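Local coordinates for flagellar basal body protein (Helicobacter pylori, PDB 5NPY) that probably serves as a building block of the flagellar hook, the curved joint through which the rotary motor turns the filament of the bacterium, at residues A[222-227]-A[294-299]; A[228-233]-A[240-245]; A[276-281]-A[391-396]. All coordinates share one frame; numbering follows the deposited sequence.

Contact 1. Residues A[222-227]-A[294-299]. With 144 (tris-hydroxymethyl-methyl-ammonium), chain B.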
loop_
_atom_site.group_PDB
_atom_site.type_symbol
_atom_site.label_atom_id
_atom_site.label_comp_id
_atom_site.label_asym_id
_atom_site.label_seq_id
_atom_site.Cartn_x
_atom_site.Cartn_y
_atom_site.Cartn_z
ATOM N N GLU A 222 30.120 -10.783 -0.193
ATOM C CA GLU A 222 29.629 -10.339 -1.494
ATOM C C GLU A 222 28.804 -9.054 -1.413
ATOM O O GLU A 222 28.710 -8.324 -2.402
ATOM C CB GLU A 222 28.811 -11.456 -2.149
ATOM C CG GLU A 222 27.843 -12.167 -1.227
ATOM C CD GLU A 222 28.493 -13.252 -0.353
ATOM O OE1 GLU A 222 28.012 -14.407 -0.373
ATOM O OE2 GLU A 222 29.463 -12.979 0.384
ATOM N N ARG A 223 28.165 -8.775 -0.277
ATOM C CA ARG A 223 27.533 -7.470 -0.139
ATOM C C ARG A 223 28.582 -6.374 -0.089
ATOM O O ARG A 223 28.426 -5.325 -0.730
ATOM C CB ARG A 223 26.628 -7.404 1.101
ATOM C CG ARG A 223 25.406 -8.323 1.051
ATOM C CD ARG A 223 24.575 -8.219 2.286
ATOM N NE ARG A 223 23.271 -8.875 2.061
ATOM C CZ ARG A 223 22.316 -8.989 2.969
ATOM N NH1 ARG A 223 22.483 -8.452 4.171
ATOM N NH2 ARG A 223 21.217 -9.652 2.670
ATOM N N PHE A 224 29.660 -6.608 0.659
ATOM C CA PHE A 224 30.768 -5.662 0.687
ATOM C C PHE A 224 31.352 -5.445 -0.715
ATOM O O PHE A 224 31.573 -4.299 -1.132
ATOM C CB PHE A 224 31.811 -6.160 1.695
ATOM C CG PHE A 224 33.182 -5.569 1.525
ATOM C CD1 PHE A 224 33.444 -4.261 1.909
ATOM C CD2 PHE A 224 34.219 -6.334 1.016
ATOM C CE1 PHE A 224 34.710 -3.712 1.776
ATOM C CE2 PHE A 224 35.497 -5.797 0.874
ATOM C CZ PHE A 224 35.748 -4.483 1.255
ATOM N N LEU A 225 31.534 -6.518 -1.489
ATOM C CA LEU A 225 32.201 -6.348 -2.778
ATOM C C LEU A 225 31.345 -5.556 -3.756
ATOM O O LEU A 225 31.880 -4.734 -4.518
ATOM C CB LEU A 225 32.588 -7.699 -3.382
ATOM C CG LEU A 225 33.730 -8.390 -2.634
ATOM C CD1 LEU A 225 34.128 -9.690 -3.317
ATOM C CD2 LEU A 225 34.927 -7.444 -2.462
ATOM N N ASN A 226 30.017 -5.773 -3.731
ATOM C CA ASN A 226 29.088 -5.234 -4.719
ATOM C C ASN A 226 28.434 -3.911 -4.302
ATOM O O ASN A 226 27.529 -3.446 -5.001
ATOM C CB ASN A 226 27.991 -6.261 -5.041
ATOM C CG ASN A 226 28.550 -7.544 -5.661
ATOM O OD1 ASN A 226 29.702 -7.582 -6.113
ATOM N ND2 ASN A 226 27.730 -8.601 -5.689
ATOM N N GLN A 227 28.853 -3.312 -3.192
ATOM C CA GLN A 227 28.272 -2.053 -2.752
ATOM C C GLN A 227 28.903 -0.900 -3.527
ATOM O O GLN A 227 30.122 -0.744 -3.553
ATOM C CB GLN A 227 28.443 -1.873 -1.246
ATOM C CG GLN A 227 27.886 -0.584 -0.684
ATOM C CD GLN A 227 26.401 -0.621 -0.587
ATOM O OE1 GLN A 227 25.764 -1.694 -0.720
ATOM N NE2 GLN A 227 25.804 0.559 -0.391
ATOM N N LEU A 294 42.449 -3.762 0.218
ATOM C CA LEU A 294 41.316 -3.001 0.738
ATOM C C LEU A 294 40.342 -3.964 1.421
ATOM O O LEU A 294 39.652 -4.741 0.745
ATOM C CB LEU A 294 40.617 -2.239 -0.382
ATOM C CG LEU A 294 39.429 -1.466 0.168
ATOM C CD1 LEU A 294 39.950 -0.417 1.158
ATOM C CD2 LEU A 294 38.613 -0.855 -0.954
ATOM N N ASN A 295 40.281 -3.904 2.756
ATOM C CA ASN A 295 39.532 -4.858 3.565
ATOM C C ASN A 295 38.384 -4.182 4.311
ATOM O O ASN A 295 38.464 -3.004 4.677
ATOM C CB ASN A 295 40.446 -5.543 4.598
ATOM C CG ASN A 295 41.528 -6.409 3.956
ATOM O OD1 ASN A 295 42.696 -6.346 4.345
ATOM N ND2 ASN A 295 41.140 -7.220 2.966
ATOM N N LEU A 296 37.319 -4.950 4.544
ATOM C CA LEU A 296 36.285 -4.605 5.515
ATOM C C LEU A 296 36.626 -5.224 6.874
ATOM O O LEU A 296 36.811 -6.445 6.972
ATOM C CB LEU A 296 34.923 -5.098 5.039
ATOM C CG LEU A 296 33.744 -4.707 5.927
ATOM C CD1 LEU A 296 33.514 -3.231 5.830
ATOM C CD2 LEU A 296 32.507 -5.484 5.529
ATOM N N ILE A 297 36.697 -4.388 7.923
ATOM C CA ILE A 297 37.029 -4.842 9.274
ATOM C C ILE A 297 36.035 -4.282 10.296
ATOM O O ILE A 297 35.354 -3.279 10.072
ATOM C CB ILE A 297 38.473 -4.457 9.692
ATOM C CG1 ILE A 297 38.678 -2.944 9.596
ATOM C CG2 ILE A 297 39.511 -5.171 8.855
ATOM C CD1 ILE A 297 39.639 -2.396 10.606
ATOM N N LYS A 298 35.969 -4.941 11.447
ATOM C CA LYS A 298 35.187 -4.429 12.563
ATOM C C LYS A 298 36.052 -3.499 13.392
ATOM O O LYS A 298 37.218 -3.794 13.660
ATOM C CB LYS A 298 34.664 -5.556 13.448
ATOM C CG LYS A 298 33.731 -6.533 12.792
ATOM C CD LYS A 298 33.367 -7.597 13.818
ATOM C CE LYS A 298 32.186 -8.439 13.402
ATOM N NZ LYS A 298 31.871 -9.462 14.454
ATOM N N SER A 299 35.475 -2.365 13.788
ATOM C CA SER A 299 36.189 -1.390 14.602
ATOM C C SER A 299 36.487 -1.910 16.000
ATOM O O SER A 299 37.352 -1.351 16.686
ATOM C CB SER A 299 35.368 -0.111 14.710
ATOM O OG SER A 299 34.098 -0.411 15.259
HETATM C C1 144 B . 23.277 -6.090 -7.816
HETATM N N 144 B . 23.203 -5.311 -6.579
HETATM C C2 144 B . 24.510 -5.306 -5.921
HETATM O O2 144 B . 24.785 -6.479 -5.196
HETATM C C3 144 B . 22.216 -5.894 -5.677
HETATM O O3 144 B . 21.813 -4.952 -4.709
HETATM C C4 144 B . 22.820 -3.906 -6.794
HETATM O O4 144 B . 22.645 -3.441 -8.114
#
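The ring of Phe224 lies under the CB of Leu296, which sits over one face as a CH-pi contact, 3.7 Å from CB to the ring centroid and 18° off the normal. The overlap is not centred: the CB leans toward the rim, so that Phe224 CE1 and Leu296 CB come within 3.6 Å of each other. With CG anti to the backbone N (chi1 161°), the ring reaches out from helix 221-226 toward strand 293-298, and the two side chains run antiparallel alongside each other, Leu296 CD2 reaching back to 4.0 Å from Phe224 CB. At the ring's edge, near its plane, Leu294 O stands 3.9 Å from Phe224 CZ. This is a helix laid on an antiparallel sheet; the N-to-C directions of segments 222-226 and 294-298 differ by 131°. Phe224 is the residue through which the helix meets the strand, where Leu296 and, less, Leu294 receive it. Leu310 of the adjacent strand and Leu279 and Gln283 of helix 279-289 also pack on Phe224, whose ring is thereby buried, while Phe212 and Ile219 touch Leu296. Elsewhere in the segment, Asn226 CB comes to 3.2 Å from O2 of the bound tris-hydroxymethyl-methyl-ammonium, and Glu399 and Thr380 hydrogen-bond that ligand.

Contact 2. Residues A[228-233]-A[240-245]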
loop_
_atom_site.group_PDB
_atom_site.type_symbol
_atom_site.label_atom_id
_atom_site.label_comp_id
_atom_site.label_asym_id
_atom_site.label_seq_id
_atom_site.Cartn_x
_atom_site.Cartn_y
_atom_site.Cartn_z
ATOM N N ASP A 228 28.069 -0.140 -4.212
ATOM C CA ASP A 228 28.490 1.097 -4.855
ATOM C C ASP A 228 29.049 2.058 -3.786
ATOM O O ASP A 228 28.370 2.391 -2.808
ATOM C CB ASP A 228 27.277 1.693 -5.593
ATOM C CG ASP A 228 27.596 2.985 -6.376
ATOM O OD1 ASP A 228 26.741 3.391 -7.190
ATOM O OD2 ASP A 228 28.660 3.607 -6.174
ATOM N N ILE A 229 30.305 2.469 -3.953
ATOM C CA ILE A 229 30.945 3.349 -2.973
ATOM C C ILE A 229 30.235 4.710 -2.874
ATOM O O ILE A 229 30.313 5.371 -1.833
ATOM C CB ILE A 229 32.442 3.499 -3.318
ATOM C CG1 ILE A 229 33.213 4.099 -2.149
ATOM C CG2 ILE A 229 32.649 4.342 -4.589
ATOM C CD1 ILE A 229 34.699 4.136 -2.379
ATOM N N ASN A 230 29.537 5.151 -3.940
ATOM C CA ASN A 230 28.697 6.352 -3.883
ATOM C C ASN A 230 27.394 6.128 -3.121
ATOM O O ASN A 230 26.720 7.114 -2.786
ATOM C CB ASN A 230 28.359 6.851 -5.295
ATOM C CG ASN A 230 27.814 8.285 -5.302
ATOM O OD1 ASN A 230 28.498 9.219 -4.834
ATOM N ND2 ASN A 230 26.631 8.478 -5.852
ATOM N N ALA A 231 27.013 4.871 -2.869
ATOM C CA ALA A 231 25.844 4.543 -2.041
ATOM C C ALA A 231 26.243 4.391 -0.578
ATOM O O ALA A 231 25.860 3.436 0.108
ATOM C CB ALA A 231 25.154 3.277 -2.553
ATOM N N LEU A 232 27.027 5.357 -0.097
ATOM C CA LEU A 232 27.595 5.311 1.243
ATOM C C LEU A 232 27.670 6.715 1.835
ATOM O O LEU A 232 27.495 7.722 1.142
ATOM C CB LEU A 232 28.989 4.686 1.226
ATOM C CG LEU A 232 29.069 3.191 0.896
ATOM C CD1 LEU A 232 30.505 2.848 0.654
ATOM C CD2 LEU A 232 28.492 2.353 2.035
ATOM N N ALA A 233 27.969 6.768 3.133
ATOM C CA ALA A 233 28.245 8.019 3.826
ATOM C C ALA A 233 29.227 7.720 4.947
ATOM O O ALA A 233 29.309 6.585 5.426
ATOM C CB ALA A 233 26.954 8.667 4.372
ATOM N N ILE A 240 29.409 10.126 0.491
ATOM C CA ILE A 240 30.741 10.064 -0.097
ATOM C C ILE A 240 30.805 10.904 -1.371
ATOM O O ILE A 240 31.852 11.488 -1.693
ATOM C CB ILE A 240 31.141 8.600 -0.357
ATOM C CG1 ILE A 240 31.141 7.825 0.967
ATOM C CG2 ILE A 240 32.486 8.530 -1.053
ATOM C CD1 ILE A 240 32.137 8.351 1.974
ATOM N N ASP A 241 29.694 10.970 -2.110
ATOM C CA ASP A 241 29.533 11.881 -3.245
ATOM C C ASP A 241 30.599 11.634 -4.316
ATOM O O ASP A 241 31.147 12.571 -4.905
ATOM C CB ASP A 241 29.532 13.347 -2.773
ATOM C CG ASP A 241 29.071 14.322 -3.861
ATOM O OD1 ASP A 241 29.290 15.530 -3.658
ATOM O OD2 ASP A 241 28.512 13.900 -4.915
ATOM N N ALA A 242 30.875 10.350 -4.579
ATOM C CA ALA A 242 31.772 9.963 -5.665
ATOM C C ALA A 242 31.404 10.634 -6.977
ATOM O O ALA A 242 32.277 10.866 -7.817
ATOM C CB ALA A 242 31.747 8.448 -5.858
ATOM N N ILE A 243 30.121 10.941 -7.170
ATOM C CA ILE A 243 29.662 11.449 -8.458
ATOM C C ILE A 243 30.357 12.758 -8.802
ATOM O O ILE A 243 30.796 12.965 -9.938
ATOM C CB ILE A 243 28.134 11.606 -8.462
ATOM C CG1 ILE A 243 27.480 10.237 -8.396
ATOM C CG2 ILE A 243 27.678 12.352 -9.716
ATOM C CD1 ILE A 243 27.690 9.453 -9.647
ATOM N N THR A 244 30.486 13.657 -7.838
ATOM C CA THR A 244 31.101 14.922 -8.185
ATOM C C THR A 244 32.584 14.999 -7.827
ATOM O O THR A 244 33.261 15.911 -8.305
ATOM C CB THR A 244 30.314 16.085 -7.565
ATOM O OG1 THR A 244 29.881 15.744 -6.252
ATOM C CG2 THR A 244 29.080 16.361 -8.397
ATOM N N ASN A 245 33.129 14.036 -7.061
ATOM C CA ASN A 245 34.582 13.937 -6.816
ATOM C C ASN A 245 35.064 12.531 -7.192
ATOM O O ASN A 245 35.267 11.690 -6.314
ATOM C CB ASN A 245 34.921 14.258 -5.360
ATOM C CG ASN A 245 34.347 15.581 -4.905
ATOM O OD1 ASN A 245 34.725 16.641 -5.405
ATOM N ND2 ASN A 245 33.442 15.526 -3.941
HETATM O O HOH W 1 27.205 9.732 -1.941
HETATM O O HOH W 2 26.314 11.786 -5.545
#
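Ile240 N makes a nearly straight hydrogen bond to Leu232 O (3.1 Å, 166°), drawing together two parts of the long connection from helix 221-226 to strand 247-252. The first of them holds a type I beta turn from Asp228 to Ala231, in which the backbone N-H of Asn230 closes an Asx turn, donating to Asp228 OD2 from above the carboxylate plane. Beside the Ile240 bond Leu232 CB rests 3.8 Å from Ile240 CG1. Ile240 turns its CB to Ile229 O, and Ile328, Lys331 and Leu332 of helix 327-332 pack on its side chain. One water bridges the backbones, donating to Asn230 O and accepting from Asp241 N. Asn230 OD1 points into the backbone of residues 241-243, where it lies 2.6 Å from Ala242 N and takes a weak hydrogen bond from Ile243 N at 3.3 Å. Its ND2 is hydrogen-bonded to Ser382 OG, with a weaker bond to a second water that also donates to Asp241 OD2. Because CG is anti to the backbone N (chi1 -165°), the carboxamide leaves the turn and crosses the Ile243 side chain at about a right angle, Asn230 ND2 lying 3.2 Å from Ile243 CG1.

Contact 3. Residues A[276-281]-A[391-396]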
loop_
_atom_site.group_PDB
_atom_site.type_symbol
_atom_site.label_atom_id
_atom_site.label_comp_id
_atom_site.label_asym_id
_atom_site.label_seq_id
_atom_site.Cartn_x
_atom_site.Cartn_y
_atom_site.Cartn_z
ATOM N N PHE A 276 36.236 2.660 -11.438
ATOM C CA PHE A 276 35.664 1.791 -10.420
ATOM C C PHE A 276 34.341 2.380 -9.988
ATOM O O PHE A 276 34.102 3.589 -10.123
ATOM C CB PHE A 276 36.550 1.635 -9.175
ATOM C CG PHE A 276 36.754 2.930 -8.403
ATOM C CD1 PHE A 276 37.646 3.911 -8.880
ATOM C CD2 PHE A 276 36.071 3.167 -7.201
ATOM C CE1 PHE A 276 37.849 5.117 -8.182
ATOM C CE2 PHE A 276 36.276 4.378 -6.485
ATOM C CZ PHE A 276 37.167 5.359 -6.984
ATOM N N LYS A 277 33.494 1.506 -9.463
ATOM C CA LYS A 277 32.175 1.892 -9.005
ATOM C C LYS A 277 31.912 1.288 -7.626
ATOM O O LYS A 277 31.501 2.006 -6.703
ATOM C CB LYS A 277 31.118 1.426 -9.991
ATOM C CG LYS A 277 29.715 1.852 -9.603
ATOM C CD LYS A 277 28.862 1.943 -10.800
ATOM C CE LYS A 277 27.403 2.115 -10.393
ATOM N NZ LYS A 277 27.027 3.532 -10.158
ATOM N N THR A 278 32.170 -0.017 -7.465
ATOM C CA THR A 278 31.907 -0.729 -6.215
ATOM C C THR A 278 33.148 -0.786 -5.350
ATOM O O THR A 278 34.264 -0.540 -5.805
ATOM C CB THR A 278 31.454 -2.168 -6.464
ATOM O OG1 THR A 278 32.558 -2.898 -7.012
ATOM C CG2 THR A 278 30.243 -2.240 -7.392
ATOM N N LEU A 279 32.947 -1.209 -4.099
ATOM C CA LEU A 279 34.088 -1.462 -3.222
ATOM C C LEU A 279 34.947 -2.592 -3.769
ATOM O O LEU A 279 36.181 -2.559 -3.654
ATOM C CB LEU A 279 33.608 -1.787 -1.802
ATOM C CG LEU A 279 32.970 -0.650 -0.995
ATOM C CD1 LEU A 279 32.445 -1.194 0.317
ATOM C CD2 LEU A 279 33.962 0.492 -0.762
ATOM N N GLY A 280 34.303 -3.604 -4.366
ATOM C CA GLY A 280 35.049 -4.645 -5.045
ATOM C C GLY A 280 35.896 -4.105 -6.183
ATOM O O GLY A 280 37.099 -4.361 -6.246
ATOM N N ASP A 281 35.285 -3.328 -7.090
ATOM C CA ASP A 281 36.081 -2.756 -8.179
ATOM C C ASP A 281 37.285 -1.995 -7.637
ATOM O O ASP A 281 38.376 -2.066 -8.212
ATOM C CB ASP A 281 35.280 -1.796 -9.083
ATOM C CG ASP A 281 34.025 -2.392 -9.652
ATOM O OD1 ASP A 281 34.119 -3.558 -10.073
ATOM O OD2 ASP A 281 33.018 -1.659 -9.867
ATOM N N SER A 391 25.487 0.355 -19.360
ATOM C CA SER A 391 26.089 0.147 -18.042
ATOM C C SER A 391 25.309 -0.916 -17.290
ATOM O O SER A 391 24.076 -0.878 -17.251
ATOM C CB SER A 391 26.102 1.454 -17.240
ATOM O OG SER A 391 26.678 2.506 -17.987
ATOM N N LYS A 392 26.018 -1.881 -16.710
ATOM C CA LYS A 392 25.311 -2.954 -16.019
ATOM C C LYS A 392 24.696 -2.503 -14.701
ATOM O O LYS A 392 23.760 -3.147 -14.223
ATOM C CB LYS A 392 26.249 -4.132 -15.780
ATOM C CG LYS A 392 26.682 -4.765 -17.065
ATOM C CD LYS A 392 27.721 -5.839 -16.853
ATOM C CE LYS A 392 27.849 -6.645 -18.120
ATOM N NZ LYS A 392 28.133 -5.735 -19.275
ATOM N N ARG A 393 25.200 -1.418 -14.100
ATOM C CA ARG A 393 24.650 -0.957 -12.834
ATOM C C ARG A 393 24.177 0.475 -13.022
ATOM O O ARG A 393 24.494 1.365 -12.221
ATOM C CB ARG A 393 25.687 -1.077 -11.718
ATOM C CG ARG A 393 26.247 -2.507 -11.526
ATOM C CD ARG A 393 27.376 -2.473 -10.513
ATOM N NE ARG A 393 26.897 -1.931 -9.239
ATOM C CZ ARG A 393 26.803 -2.595 -8.086
ATOM N NH1 ARG A 393 27.208 -3.853 -7.962
ATOM N NH2 ARG A 393 26.348 -1.948 -7.024
ATOM N N LYS A 394 23.429 0.695 -14.108
ATOM C CA LYS A 394 22.859 2.009 -14.361
ATOM C C LYS A 394 21.781 2.370 -13.339
ATOM O O LYS A 394 21.723 3.517 -12.859
ATOM C CB LYS A 394 22.278 2.059 -15.775
ATOM C CG LYS A 394 22.089 3.466 -16.305
ATOM C CD LYS A 394 20.664 3.703 -16.690
ATOM C CE LYS A 394 20.184 2.658 -17.686
ATOM N NZ LYS A 394 18.716 2.544 -17.587
ATOM N N ASN A 395 20.865 1.443 -13.059
ATOM C CA ASN A 395 19.711 1.761 -12.223
ATOM C C ASN A 395 20.072 1.846 -10.746
ATOM O O ASN A 395 20.834 1.020 -10.223
ATOM C CB ASN A 395 18.618 0.716 -12.402
ATOM C CG ASN A 395 18.010 0.780 -13.733
ATOM O OD1 ASN A 395 18.229 1.748 -14.451
ATOM N ND2 ASN A 395 17.244 -0.253 -14.106
ATOM N N GLN A 396 19.488 2.832 -10.065
ATOM C CA GLN A 396 19.584 2.875 -8.615
ATOM C C GLN A 396 18.847 1.680 -8.035
ATOM O O GLN A 396 17.765 1.313 -8.503
ATOM C CB GLN A 396 18.997 4.168 -8.066
ATOM C CG GLN A 396 18.532 4.057 -6.634
ATOM C CD GLN A 396 18.536 5.381 -5.945
ATOM O OE1 GLN A 396 19.447 6.193 -6.147
ATOM N NE2 GLN A 396 17.512 5.626 -5.116
HETATM O O HOH W 3 25.158 4.379 -12.420
#
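Thr278 and Arg393 meet at about a right angle, the CG2 methyl standing over the centre of one face of the guanidinium, 3.4 Å above its plane. Thr278 CG2 lies 3.5 Å from both Arg393 CZ and Arg393 NH1, leaning slightly toward NH1. The bend at chi3 (58°) of Arg393 swings this flat group round beneath the methyl. Its N-H groups are used elsewhere: NE donates to Asn381 OD1 and NH2 to Asn226 O, bonds that would fix the rotation of the plane, and the residue also touches the bound tris-hydroxymethyl-methyl-ammonium as part of that pocket. The threonine is in turn positioned by a capping box at the start of helix 279-289. As N-cap, Thr278 accepts from Asp281 N at its OG1 (2.8 Å, 176°), while Asp281 OD2 receives Thr278 N at 3.0 Å and also Lys277 N, the latter on its anti side. Lys277 crosses at a slant, its CE 3.5 Å from Arg393 O and 3.9 Å from Arg393 CB. Its ammonium group turns aside at chi4 (86°) to a salt bridge with Asp228 and hydrogen bonds to Tyr266 OH and Ser382 O; the carboxylate may ease the nearness of the two cations. A water accepts from Lys277 NZ and donates to Arg393 O, joining the lysine tip to the loop between strands 370-381 and 396-406.

How the contacts relate
The three contacts lie on the same side of the chain's centre, contacts 1 and 2 about 15 Å apart between centres, contacts 1 and 3 likewise, and contacts 2 and 3 about 11 Å. In sequence, contact 2 closes within the span bridged by contact 1, and contact 3 opens inside that span but ends well beyond it. Helix 279-289 leads directly into strand 293-298, so contacts 3 and 1 use consecutive elements. Probable backbone hydrogen bonds tie them: Gly280 N to Leu225 O, and Ile229 N to Lys277 O. Remote parts of the sequence thus form one compact unit in the region that holds the ligand pocket, to which contacts 1 and 3 both supply residues.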